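Local structure of response regulator receiver protein (Dyadobacter fermentans, 4XLT) at residues F17-E20 against K21-K25; R33-S37 against A38-I42; L78-A81 against V82-R85; L112-K115 against P116-P120; R123-L126 against K127-F130. The protein probably acts in two-component signalling as a receiver domain that accepts a phosphoryl group from a partner histidine kinase. All blocks are in the same frame, centred on the assembly; numbering follows the deposited sequence.

Interaction 1 (F17-E20 against K21-K25); sequences FTQE and KLLLK
Helix 13-25 forms the crossover of a beta-alpha-beta unit between strands 4-9 and 31-35, and Phe17 to Leu24 make up two of its turns. Four backbone bonds run from residue i+4 back to residue i. Lys21 N donates to Phe17 O at 2.9 Å. Leu22 N reaches Thr18 O at 3.1 Å. Leu23 N and Leu24 N bond in the same way to Gln19 O and Glu20 O. The straightest is that of Leu23, with an N-H...O angle of 167°.

Side chains add little direct contact. Glu20 and Leu24 lie side by side and point the same way, with Glu20 CG 4.2 Å from Leu24 CD1. Glu20 carries its CG opposite the backbone N (chi1 174°) and stays extended beyond it. Its carbons therefore run alongside Leu24, and both side chains also touch Val32 of strand 31-35. Each leucine also packs against the carbonyl one turn back: Leu22 CG is 3.3 Å from Thr18 O, and Leu24 CG is 3.3 Å from Glu20 O.

On the buried side, Leu23 reaches Phe6 and Ile8 of strand 4-9 and Leu117 in a loop. Gln19 meets Ile8 and Leu117. Gln19 is modelled in two conformers, so the surroundings of its amide are doubtful. Thr18 OG1 is bonded to Phe14 O, within the same helix. The pattern is that of a crossover helix packed on the parallel sheet of a CheY-like receiver domain.

Interaction 2 (R33-S37 against A38-I42); sequences RTFNS and AQAAI
Phe35, the last residue of strand 31-35, lays its ring against the first turn of helix 38-46. This apolar contact has a clear geometry. Ala41 CA sits over one face of the ring in a CH-pi contact, 3.9 Å from the centroid and 15° off the ring normal. The methyl of Ala41 lies beside the root of the ring, with Ala41 CB 3.9 Å from Phe35 CG. The methyl of Ala40 meets the next ring atom, Ala40 CB to Phe35 CD1, at 3.9 Å. The ring also touches Ile7 of strand 4-9 and meets the ring of His44 further along the helix. Ala38 and Ala41 lean on Phe71 of helix 68-75.

The polar contacts belong to Ser37, the N-cap. Its OG accepts a weak capping bond from Ala40 N at 3.5 Å. Ser37 OG stands between the backbone N and the carbonyl carbon (chi1 61°), which turns it toward the helix start. Ser37 O opens the regular helical bonding by accepting from Ala41 N at 3.1 Å.

The serine thus gives an acceptor to an amide of the first turn, while the small alanines let backbone atoms come close to the aromatic ring.

Interaction 3 (L78-A81 against V82-R85); sequences LPEA and VRAR
Val82 packs its CG1 back on Leu78 and Pro79, 3.9 Å from Leu78 CB and equally far from Pro79 CD. A chi1 of 74° sets CG1 between its own backbone N and carbonyl carbon, facing these two residues. Val82 N bonds to Pro79 O at 3.1 Å, from well above the carbonyl plane.

Arg83 N shares the same acceptor, Pro79 O, but comes to it in the carbonyl plane. Pro79 is the N-cap of the short helix 80-83, which leads into strand 86-92 of the receiver fold. The Arg83 chain bends at chi2 and chi3 and folds back over this cap. Its NH1 then donates to Leu78 O at 2.8 Å, nearly along the C=O axis. Glu80 CG lies over one guanidinium face, 3.5 Å from Arg83 NH2. The Glu80 carboxylate stands almost at right angles to the guanidinium (87°), and the two make no salt bridge within the chain. A water donates to Glu80 OE2 at 2.9 Å and accepts weakly from Arg83 NH2. Each also has a charged partner in another chain: Glu80 OE2 pairs with Arg83 of the second subunit, Arg83 NH2 with Glu80 of the third.

Ala84 N continues the helical bonding to Glu80 O at 3.0 Å. Arg85 brushes Ala81 O with its CG, while its NH1 makes a salt bridge to Asp54.

Interaction 4 (L112-K115 against P116-P120); sequences LLPK and PLEIP
Lys115 NZ is gripped by three carboxylates, those of Asp10, Asp15 and Asp60, each in a salt bridge. Asp60 is the predicted phosphorylation site and carries no phosphoryl group here. The Lys115 chain is fully extended beyond CG, which carries the amine from the end of strand 109-114 to this acidic cluster. Ile91 and Ser93 touch its side chain.

Immediately after Lys115 the chain turns. The peptide bond to Pro116 is cis, and it brings Lys115 CA to within 2.9 Å of Pro116 CA. A lysine followed by a cis proline, in the loop after the last strand, is a hallmark of receiver domains. In them the lysine belongs to the phosphorylation site, consistent with the arrangement here. The turn also brings two acceptors together, Pro114 O and Pro116 O at 3.0 Å, with no hydrogen bond between them.

Across the turn the packing is apolar. Leu113 CD1 meets Leu117 CD1 at 3.9 Å, the two side chains approaching at a slant. With CG opposite the backbone N (chi1 -167°), Leu117 turns its branched end back to Leu113; it also packs on Leu122. On the outer side, Glu118 crosses Pro114 at about a right angle. The Glu118 chain bends at chi2, which lays OE1 3.5 Å from Pro114 CG. Glu118 is the N-cap residue of helix 119-129.

Interaction 5 (R123-L126 against K127-F130); sequences RELL and KRWF
Glu124 and Lys127, three residues apart, form a surface salt bridge, with Lys127 NZ 2.8 Å from Glu124 OE1. The ammonium comes from above the carboxylate plane, 55° out of it. The lysine chain runs extended to its last bond and then bends (chi4 69°), which turns NZ onto OE1.

Glu124 O has one weak donor across the contact, Lys127 N at 3.1 Å. Two of the backbone acceptors are shared. Leu125 O takes two weak bonds, from Arg128 N and Trp129 N, at 3.3 and 3.4 Å. Leu126 O has one firm donor, Phe130 N at 2.8 Å, and a weak one in Trp129 N. This mix of i+3 and i+4 bonds marks the last turn of helix 119-129, the final helix of the receiver fold. Phe130 is the first residue to leave helical geometry. Trp129 O is taken by Arg87 NE.

Leu125 and Trp129 lie side by side. Leu125 CD1 sits at the indole edge, in its plane, 3.8 Å from Trp129 NE1. The same methyl lies over one face of the Arg128 guanidinium, whose NH2 makes a weak hydrogen bond to Gln48 O of the third subunit. Leu126 and Phe130 both pack on Val56 of strand 54-60.

How the interactions relate
All five contacts are local and partly buried. Leu23, Ala41, Leu113 and Leu126 face the core. The Glu124-Lys127 bridge of interaction 5 lies on the surface, and the Glu80 and Arg83 pairs of interaction 3 lie between subunits. Interactions 1 and 5 are helix turns with backbone bonding, regular in the first and mostly weak in the second. Interactions 2 and 4 are strand-to-helix turns at the two outermost strands: one capped by serine, the other bent by a cis proline beside the predicted phosphorylation site. Interaction 1 touches interaction 2 through Glu20 and Thr34, and interaction 4 through Leu117. Interactions 4 and 5 share helix 119-129, and Phe130 joins interaction 5 to Arg85 of interaction 3.

Interaction 1 (F17-E20 against K21-K25)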
loop_
_atom_site.group_PDB
_atom_site.type_symbol
_atom_site.label_atom_id
_atom_site.label_comp_id
_atom_site.label_asym_id
_atom_site.label_seq_id
_atom_site.Cartn_x
_atom_site.Cartn_y
_atom_site.Cartn_z
ATOM N N PHE A 17 1.330 28.756 11.645
ATOM C CA PHE A 17 0.726 29.832 10.866
ATOM C C PHE A 17 1.696 30.427 9.850
ATOM O O PHE A 17 1.293 30.800 8.749
ATOM C CB PHE A 17 0.203 30.929 11.793
ATOM C CG PHE A 17 -1.086 30.575 12.476
ATOM C CD1 PHE A 17 -2.301 30.848 11.868
ATOM C CD2 PHE A 17 -1.085 29.961 13.717
ATOM C CE1 PHE A 17 -3.492 30.520 12.489
ATOM C CE2 PHE A 17 -2.273 29.630 14.342
ATOM C CZ PHE A 17 -3.477 29.909 13.728
ATOM N N THR A 18 2.971 30.510 10.221
ATOM C CA THR A 18 3.995 31.026 9.319
ATOM C C THR A 18 4.117 30.154 8.074
ATOM O O THR A 18 4.144 30.661 6.951
ATOM C CB THR A 18 5.369 31.109 10.007
ATOM O OG1 THR A 18 5.297 32.024 11.109
ATOM C CG2 THR A 18 6.429 31.589 9.028
ATOM N N GLN A 19 4.188 28.845 8.286
ATOM C CA GLN A 19 4.286 27.890 7.189
ATOM C C GLN A 19 3.056 27.968 6.295
ATOM O O GLN A 19 3.163 27.935 5.067
ATOM C CB GLN A 19 4.453 26.468 7.725
ATOM C CG GLN A 19 4.831 25.455 6.663
ATOM C CD GLN A 19 6.194 25.734 6.064
ATOM O OE1 GLN A 19 6.303 26.262 4.956
ATOM N NE2 GLN A 19 7.244 25.384 6.797
ATOM N N GLU A 20 1.890 28.077 6.925
ATOM C CA GLU A 20 0.628 28.199 6.202
ATOM C C GLU A 20 0.654 29.421 5.295
ATOM O O GLU A 20 0.228 29.364 4.142
ATOM C CB GLU A 20 -0.547 28.298 7.178
ATOM C CG GLU A 20 -1.888 28.575 6.511
ATOM C CD GLU A 20 -3.016 28.760 7.511
ATOM O OE1 GLU A 20 -2.729 29.027 8.697
ATOM O OE2 GLU A 20 -4.193 28.637 7.111
ATOM N N LYS A 21 1.173 30.519 5.835
ATOM C CA LYS A 21 1.297 31.777 5.112
ATOM C C LYS A 21 2.154 31.624 3.857
ATOM O O LYS A 21 1.764 32.064 2.777
ATOM C CB LYS A 21 1.892 32.847 6.030
ATOM C CG LYS A 21 1.980 34.237 5.428
ATOM C CD LYS A 21 2.828 35.148 6.307
ATOM C CE LYS A 21 2.373 35.098 7.760
ATOM N NZ LYS A 21 3.264 35.882 8.661
ATOM N N LEU A 22 3.315 30.992 4.005
ATOM C CA LEU A 22 4.249 30.828 2.893
ATOM C C LEU A 22 3.679 29.951 1.780
ATOM O O LEU A 22 3.829 30.264 0.600
ATOM C CB LEU A 22 5.573 30.242 3.390
ATOM C CG LEU A 22 6.322 31.044 4.459
ATOM C CD1 LEU A 22 7.696 30.444 4.719
ATOM C CD2 LEU A 22 6.439 32.510 4.068
ATOM N N LEU A 23 3.030 28.854 2.159
ATOM C CA LEU A 23 2.431 27.945 1.187
ATOM C C LEU A 23 1.319 28.628 0.394
ATOM O O LEU A 23 1.171 28.404 -0.808
ATOM C CB LEU A 23 1.889 26.694 1.883
ATOM C CG LEU A 23 2.945 25.715 2.400
ATOM C CD1 LEU A 23 2.299 24.566 3.158
ATOM C CD2 LEU A 23 3.790 25.192 1.248
ATOM N N LEU A 24 0.539 29.461 1.074
ATOM C CA LEU A 24 -0.510 30.228 0.414
ATOM C C LEU A 24 0.087 31.333 -0.448
ATOM O O LEU A 24 -0.466 31.682 -1.490
ATOM C CB LEU A 24 -1.472 30.828 1.441
ATOM C CG LEU A 24 -2.411 29.846 2.141
ATOM C CD1 LEU A 24 -3.300 30.580 3.131
ATOM C CD2 LEU A 24 -3.246 29.094 1.118
ATOM N N LYS A 25 1.220 31.875 -0.008
ATOM C CA LYS A 25 1.890 32.960 -0.721
ATOM C C LYS A 25 2.362 32.508 -2.098
ATOM O O LYS A 25 2.396 33.298 -3.043
ATOM C CB LYS A 25 3.073 33.489 0.092
#

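Interaction 2 (R33-S37 against A38-I42)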
loop_
_atom_site.group_PDB
_atom_site.type_symbol
_atom_site.label_atom_id
_atom_site.label_comp_id
_atom_site.label_asym_id
_atom_site.label_seq_id
_atom_site.Cartn_x
_atom_site.Cartn_y
_atom_site.Cartn_z
ATOM N N ARG A 33 -4.760 23.149 5.547
ATOM C CA ARG A 33 -5.368 22.787 6.817
ATOM C C ARG A 33 -4.274 22.705 7.879
ATOM O O ARG A 33 -3.222 22.114 7.643
ATOM C CB ARG A 33 -6.114 21.459 6.687
ATOM C CG ARG A 33 -7.308 21.309 7.604
ATOM C CD ARG A 33 -8.001 19.977 7.373
ATOM N NE ARG A 33 -8.465 19.825 5.997
ATOM C CZ ARG A 33 -9.689 20.137 5.584
ATOM N NH1 ARG A 33 -10.581 20.620 6.441
ATOM N NH2 ARG A 33 -10.025 19.964 4.312
ATOM N N THR A 34 -4.508 23.307 9.041
ATOM C CA THR A 34 -3.486 23.343 10.086
ATOM C C THR A 34 -3.926 22.647 11.369
ATOM O O THR A 34 -5.044 22.845 11.845
ATOM C CB THR A 34 -3.081 24.791 10.434
ATOM O OG1 THR A 34 -4.243 25.538 10.812
ATOM C CG2 THR A 34 -2.412 25.464 9.244
ATOM N N PHE A 35 -3.033 21.840 11.933
ATOM C CA PHE A 35 -3.321 21.144 13.180
ATOM C C PHE A 35 -2.224 21.365 14.211
ATOM O O PHE A 35 -1.035 21.242 13.911
ATOM C CB PHE A 35 -3.510 19.646 12.934
ATOM C CG PHE A 35 -4.691 19.322 12.068
ATOM C CD1 PHE A 35 -5.971 19.310 12.599
ATOM C CD2 PHE A 35 -4.520 19.025 10.726
ATOM C CE1 PHE A 35 -7.061 19.012 11.804
ATOM C CE2 PHE A 35 -5.605 18.723 9.925
ATOM C CZ PHE A 35 -6.877 18.718 10.465
ATOM N N ASN A 36 -2.642 21.682 15.430
ATOM C CA ASN A 36 -1.725 21.970 16.522
ATOM C C ASN A 36 -1.403 20.712 17.326
ATOM O O ASN A 36 -0.539 20.725 18.203
ATOM C CB ASN A 36 -2.321 23.047 17.432
ATOM C CG ASN A 36 -1.294 23.674 18.350
ATOM O OD1 ASN A 36 -0.090 23.579 18.109
ATOM N ND2 ASN A 36 -1.763 24.328 19.408
ATOM N N SER A 37 -2.105 19.625 17.018
ATOM C CA SER A 37 -1.913 18.360 17.721
ATOM C C SER A 37 -2.066 17.160 16.791
ATOM O O SER A 37 -2.878 17.176 15.863
ATOM C CB SER A 37 -2.898 18.241 18.882
ATOM O OG SER A 37 -4.233 18.274 18.412
ATOM N N ALA A 38 -1.280 16.122 17.055
ATOM C CA ALA A 38 -1.334 14.887 16.285
ATOM C C ALA A 38 -2.710 14.235 16.365
ATOM O O ALA A 38 -3.199 13.683 15.382
ATOM C CB ALA A 38 -0.260 13.918 16.767
ATOM N N GLN A 39 -3.326 14.300 17.541
ATOM C CA GLN A 39 -4.646 13.716 17.752
ATOM C C GLN A 39 -5.675 14.316 16.799
ATOM O O GLN A 39 -6.381 13.589 16.097
ATOM C CB GLN A 39 -5.092 13.911 19.203
ATOM C CG GLN A 39 -6.530 13.479 19.483
ATOM C CD GLN A 39 -6.747 11.983 19.312
ATOM O OE1 GLN A 39 -5.815 11.188 19.433
ATOM N NE2 GLN A 39 -7.986 11.596 19.026
ATOM N N ALA A 40 -5.749 15.643 16.774
ATOM C CA ALA A 40 -6.679 16.348 15.900
ATOM C C ALA A 40 -6.373 16.080 14.428
ATOM O O ALA A 40 -7.280 15.990 13.603
ATOM C CB ALA A 40 -6.641 17.841 16.186
ATOM N N ALA A 41 -5.090 15.956 14.104
ATOM C CA ALA A 41 -4.673 15.607 12.753
ATOM C C ALA A 41 -5.128 14.191 12.394
ATOM O O ALA A 41 -5.673 13.954 11.315
ATOM C CB ALA A 41 -3.165 15.732 12.617
ATOM N N ILE A 42 -4.903 13.255 13.310
ATOM C CA ILE A 42 -5.302 11.869 13.094
ATOM C C ILE A 42 -6.822 11.750 12.992
ATOM O O ILE A 42 -7.337 11.040 12.125
ATOM C CB ILE A 42 -4.780 10.950 14.219
ATOM C CG1 ILE A 42 -3.264 10.780 14.103
ATOM C CG2 ILE A 42 -5.434 9.583 14.148
ATOM C CD1 ILE A 42 -2.819 10.144 12.796
#

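Interaction 3 (L78-A81 against V82-R85)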
loop_
_atom_site.group_PDB
_atom_site.type_symbol
_atom_site.label_atom_id
_atom_site.label_comp_id
_atom_site.label_asym_id
_atom_site.label_seq_id
_atom_site.Cartn_x
_atom_site.Cartn_y
_atom_site.Cartn_z
ATOM N N LEU A 78 -4.322 3.959 9.374
ATOM C CA LEU A 78 -5.274 4.404 8.360
ATOM C C LEU A 78 -5.353 3.392 7.219
ATOM O O LEU A 78 -4.386 2.679 6.958
ATOM C CB LEU A 78 -4.879 5.778 7.819
ATOM C CG LEU A 78 -4.917 6.922 8.832
ATOM C CD1 LEU A 78 -4.282 8.174 8.248
ATOM C CD2 LEU A 78 -6.350 7.190 9.274
ATOM N N PRO A 79 -6.513 3.316 6.545
ATOM C CA PRO A 79 -6.656 2.393 5.414
ATOM C C PRO A 79 -5.661 2.720 4.313
ATOM O O PRO A 79 -5.370 3.891 4.090
ATOM C CB PRO A 79 -8.096 2.627 4.945
ATOM C CG PRO A 79 -8.797 3.201 6.137
ATOM C CD PRO A 79 -7.767 4.033 6.835
ATOM N N GLU A 80 -5.140 1.699 3.642
ATOM C CA GLU A 80 -4.131 1.900 2.611
ATOM C C GLU A 80 -4.665 2.754 1.459
ATOM O O GLU A 80 -3.911 3.479 0.810
ATOM C CB GLU A 80 -3.629 0.545 2.097
ATOM C CG GLU A 80 -2.873 -0.252 3.158
ATOM C CD GLU A 80 -2.473 -1.648 2.706
ATOM O OE1 GLU A 80 -3.031 -2.151 1.706
ATOM O OE2 GLU A 80 -1.595 -2.248 3.361
ATOM N N ALA A 81 -5.970 2.682 1.224
ATOM C CA ALA A 81 -6.593 3.422 0.136
ATOM C C ALA A 81 -6.529 4.936 0.342
ATOM O O ALA A 81 -6.526 5.694 -0.628
ATOM C CB ALA A 81 -8.032 2.979 -0.039
ATOM N N VAL A 82 -6.478 5.385 1.593
ATOM C CA VAL A 82 -6.383 6.818 1.845
ATOM C C VAL A 82 -4.913 7.244 1.930
ATOM O O VAL A 82 -4.563 8.358 1.546
ATOM C CB VAL A 82 -7.160 7.237 3.126
ATOM C CG1 VAL A 82 -6.431 6.821 4.388
ATOM C CG2 VAL A 82 -7.399 8.739 3.133
ATOM N N ARG A 83 -4.054 6.340 2.395
ATOM C CA ARG A 83 -2.620 6.610 2.466
ATOM C C ARG A 83 -2.015 6.753 1.075
ATOM O O ARG A 83 -1.028 7.461 0.892
ATOM C CB ARG A 83 -1.901 5.505 3.242
ATOM C CG ARG A 83 -1.778 5.785 4.733
ATOM C CD ARG A 83 -1.784 4.509 5.552
ATOM N NE ARG A 83 -0.911 3.485 4.989
ATOM C CZ ARG A 83 -0.998 2.193 5.286
ATOM N NH1 ARG A 83 -1.924 1.768 6.138
ATOM N NH2 ARG A 83 -0.167 1.323 4.729
ATOM N N ALA A 84 -2.618 6.083 0.098
ATOM C CA ALA A 84 -2.135 6.129 -1.277
ATOM C C ALA A 84 -2.371 7.499 -1.914
ATOM O O ALA A 84 -1.757 7.834 -2.927
ATOM C CB ALA A 84 -2.800 5.035 -2.107
ATOM N N ARG A 85 -3.260 8.283 -1.312
ATOM C CA ARG A 85 -3.592 9.614 -1.814
ATOM C C ARG A 85 -2.766 10.679 -1.108
ATOM O O ARG A 85 -2.946 11.877 -1.337
ATOM C CB ARG A 85 -5.084 9.907 -1.620
ATOM C CG ARG A 85 -6.022 8.839 -2.164
ATOM C CD ARG A 85 -6.591 9.220 -3.522
ATOM N NE ARG A 85 -5.547 9.410 -4.523
ATOM C CZ ARG A 85 -5.201 10.590 -5.026
ATOM N NH1 ARG A 85 -4.236 10.665 -5.933
ATOM N NH2 ARG A 85 -5.822 11.693 -4.630
HETATM O O HOH W 1 -1.007 -1.677 6.094
#

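Interaction 4 (L112-K115 against P116-P120)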
loop_
_atom_site.group_PDB
_atom_site.type_symbol
_atom_site.label_atom_id
_atom_site.label_comp_id
_atom_site.label_asym_id
_atom_site.label_seq_id
_atom_site.Cartn_x
_atom_site.Cartn_y
_atom_site.Cartn_z
ATOM N N LEU A 112 12.879 13.818 4.988
ATOM C CA LEU A 112 12.998 14.818 6.035
ATOM C C LEU A 112 13.407 16.161 5.437
ATOM O O LEU A 112 14.463 16.278 4.819
ATOM C CB LEU A 112 14.009 14.362 7.087
ATOM C CG LEU A 112 14.410 15.369 8.163
ATOM C CD1 LEU A 112 13.187 15.924 8.875
ATOM C CD2 LEU A 112 15.359 14.711 9.151
ATOM N N LEU A 113 12.559 17.168 5.617
ATOM C CA LEU A 113 12.828 18.505 5.098
ATOM C C LEU A 113 13.248 19.455 6.217
ATOM O O LEU A 113 12.733 19.375 7.331
ATOM C CB LEU A 113 11.597 19.049 4.376
ATOM C CG LEU A 113 11.033 18.097 3.323
ATOM C CD1 LEU A 113 9.728 18.622 2.740
ATOM C CD2 LEU A 113 12.063 17.857 2.228
ATOM N N PRO A 114 14.193 20.357 5.925
ATOM C CA PRO A 114 14.668 21.306 6.937
ATOM C C PRO A 114 13.736 22.505 7.115
ATOM O O PRO A 114 12.991 22.851 6.196
ATOM C CB PRO A 114 16.022 21.750 6.382
ATOM C CG PRO A 114 15.852 21.657 4.902
ATOM C CD PRO A 114 14.931 20.487 4.654
ATOM N N LYS A 115 13.777 23.116 8.296
ATOM C CA LYS A 115 13.079 24.374 8.548
ATOM C C LYS A 115 14.044 25.548 8.406
ATOM O O LYS A 115 15.187 25.469 8.856
ATOM C CB LYS A 115 12.450 24.389 9.941
ATOM C CG LYS A 115 11.149 23.618 10.068
ATOM C CD LYS A 115 10.541 23.857 11.441
ATOM C CE LYS A 115 9.177 23.207 11.584
ATOM N NZ LYS A 115 8.572 23.543 12.903
ATOM N N PRO A 116 13.588 26.647 7.782
ATOM C CA PRO A 116 12.245 26.810 7.216
ATOM C C PRO A 116 12.088 26.083 5.885
ATOM O O PRO A 116 13.083 25.736 5.252
ATOM C CB PRO A 116 12.132 28.323 7.028
ATOM C CG PRO A 116 13.534 28.753 6.761
ATOM C CD PRO A 116 14.405 27.863 7.613
ATOM N N LEU A 117 10.847 25.858 5.474
ATOM C CA LEU A 117 10.564 25.112 4.255
ATOM C C LEU A 117 11.022 25.850 2.999
ATOM O O LEU A 117 10.691 27.020 2.800
ATOM C CB LEU A 117 9.069 24.818 4.164
ATOM C CG LEU A 117 8.639 23.788 3.127
ATOM C CD1 LEU A 117 9.269 22.445 3.447
ATOM C CD2 LEU A 117 7.127 23.683 3.096
ATOM N N GLU A 118 11.790 25.164 2.158
ATOM C CA GLU A 118 12.189 25.723 0.869
ATOM C C GLU A 118 11.151 25.377 -0.192
ATOM O O GLU A 118 11.100 24.246 -0.677
ATOM C CB GLU A 118 13.570 25.215 0.443
ATOM C CG GLU A 118 14.739 25.828 1.204
ATOM C CD GLU A 118 15.001 25.145 2.532
ATOM O OE1 GLU A 118 14.494 24.021 2.736
ATOM O OE2 GLU A 118 15.718 25.732 3.371
ATOM N N ILE A 119 10.326 26.357 -0.540
ATOM C CA ILE A 119 9.252 26.159 -1.510
ATOM C C ILE A 119 9.728 25.617 -2.868
ATOM O O ILE A 119 9.117 24.684 -3.394
ATOM C CB ILE A 119 8.462 27.468 -1.733
ATOM C CG1 ILE A 119 7.902 27.978 -0.402
ATOM C CG2 ILE A 119 7.339 27.256 -2.738
ATOM C CD1 ILE A 119 7.143 29.282 -0.511
ATOM N N PRO A 120 10.813 26.179 -3.445
ATOM C CA PRO A 120 11.221 25.588 -4.728
ATOM C C PRO A 120 11.698 24.143 -4.588
ATOM O O PRO A 120 11.523 23.344 -5.508
ATOM C CB PRO A 120 12.365 26.502 -5.190
ATOM C CG PRO A 120 12.874 27.139 -3.947
ATOM C CD PRO A 120 11.668 27.324 -3.078
#

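Interaction 5 (R123-L126 against K127-F130)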
loop_
_atom_site.group_PDB
_atom_site.type_symbol
_atom_site.label_atom_id
_atom_site.label_comp_id
_atom_site.label_asym_id
_atom_site.label_seq_id
_atom_site.Cartn_x
_atom_site.Cartn_y
_atom_site.Cartn_z
ATOM N N ARG A 123 8.385 22.081 -4.271
ATOM C CA ARG A 123 7.654 22.087 -5.535
ATOM C C ARG A 123 8.250 21.093 -6.532
ATOM O O ARG A 123 7.523 20.404 -7.251
ATOM C CB ARG A 123 7.638 23.498 -6.131
ATOM C CG ARG A 123 7.229 23.565 -7.597
ATOM C CD ARG A 123 6.243 24.698 -7.847
ATOM N NE ARG A 123 6.644 25.934 -7.181
ATOM C CZ ARG A 123 5.841 26.978 -7.002
ATOM N NH1 ARG A 123 4.589 26.937 -7.438
ATOM N NH2 ARG A 123 6.286 28.064 -6.382
ATOM N N GLU A 124 9.575 21.016 -6.566
ATOM C CA GLU A 124 10.246 20.062 -7.437
ATOM C C GLU A 124 10.007 18.646 -6.930
ATOM O O GLU A 124 9.782 17.719 -7.707
ATOM C CB GLU A 124 11.745 20.359 -7.518
ATOM C CG GLU A 124 12.441 19.717 -8.709
ATOM C CD GLU A 124 11.947 20.255 -10.043
ATOM O OE1 GLU A 124 11.415 21.386 -10.073
ATOM O OE2 GLU A 124 12.089 19.546 -11.062
ATOM N N LEU A 125 10.043 18.498 -5.610
ATOM C CA LEU A 125 9.844 17.207 -4.970
ATOM C C LEU A 125 8.420 16.689 -5.182
ATOM O O LEU A 125 8.187 15.480 -5.196
ATOM C CB LEU A 125 10.160 17.311 -3.477
ATOM C CG LEU A 125 10.476 16.019 -2.727
ATOM C CD1 LEU A 125 11.504 15.195 -3.486
ATOM C CD2 LEU A 125 10.979 16.340 -1.329
ATOM N N LEU A 126 7.470 17.604 -5.354
ATOM C CA LEU A 126 6.085 17.214 -5.607
ATOM C C LEU A 126 5.910 16.633 -7.007
ATOM O O LEU A 126 4.998 15.839 -7.243
ATOM C CB LEU A 126 5.145 18.404 -5.417
ATOM C CG LEU A 126 5.012 18.949 -3.996
ATOM C CD1 LEU A 126 3.990 20.073 -3.953
ATOM C CD2 LEU A 126 4.650 17.842 -3.021
ATOM N N LYS A 127 6.777 17.037 -7.933
ATOM C CA LYS A 127 6.756 16.492 -9.287
ATOM C C LYS A 127 7.060 14.999 -9.259
ATOM O O LYS A 127 6.509 14.225 -10.042
ATOM C CB LYS A 127 7.762 17.211 -10.189
ATOM C CG LYS A 127 7.465 18.681 -10.458
ATOM C CD LYS A 127 8.381 19.226 -11.552
ATOM C CE LYS A 127 8.176 20.716 -11.787
ATOM N NZ LYS A 127 8.658 21.543 -10.646
ATOM N N ARG A 128 7.943 14.605 -8.347
ATOM C CA ARG A 128 8.345 13.210 -8.209
ATOM C C ARG A 128 7.238 12.338 -7.620
ATOM O O ARG A 128 7.030 11.206 -8.060
ATOM C CB ARG A 128 9.601 13.101 -7.337
ATOM C CG ARG A 128 10.905 13.397 -8.064
ATOM C CD ARG A 128 12.104 13.309 -7.124
ATOM N NE ARG A 128 12.112 12.073 -6.341
ATOM C CZ ARG A 128 13.047 11.759 -5.446
ATOM N NH1 ARG A 128 14.056 12.591 -5.221
ATOM N NH2 ARG A 128 12.977 10.616 -4.774
ATOM N N TRP A 129 6.525 12.868 -6.633
ATOM C CA TRP A 129 5.623 12.041 -5.839
ATOM C C TRP A 129 4.151 12.224 -6.189
ATOM O O TRP A 129 3.322 11.373 -5.866
ATOM C CB TRP A 129 5.862 12.314 -4.356
ATOM C CG TRP A 129 7.244 11.934 -3.963
ATOM C CD1 TRP A 129 8.294 12.770 -3.744
ATOM C CD2 TRP A 129 7.744 10.603 -3.791
ATOM N NE1 TRP A 129 9.415 12.047 -3.423
ATOM C CE2 TRP A 129 9.103 10.712 -3.446
ATOM C CE3 TRP A 129 7.168 9.331 -3.881
ATOM C CZ2 TRP A 129 9.901 9.596 -3.192
ATOM C CZ3 TRP A 129 7.961 8.222 -3.629
ATOM C CH2 TRP A 129 9.312 8.362 -3.289
ATOM N N PHE A 130 3.834 13.328 -6.856
ATOM C CA PHE A 130 2.508 13.522 -7.434
ATOM C C PHE A 130 2.648 13.877 -8.911
ATOM O O PHE A 130 2.489 15.037 -9.290
ATOM C CB PHE A 130 1.739 14.612 -6.688
ATOM C CG PHE A 130 1.055 14.129 -5.440
ATOM C CD1 PHE A 130 0.402 12.906 -5.421
ATOM C CD2 PHE A 130 1.065 14.897 -4.284
ATOM C CE1 PHE A 130 -0.232 12.459 -4.271
ATOM C CE2 PHE A 130 0.435 14.456 -3.133
ATOM C CZ PHE A 130 -0.215 13.237 -3.127
#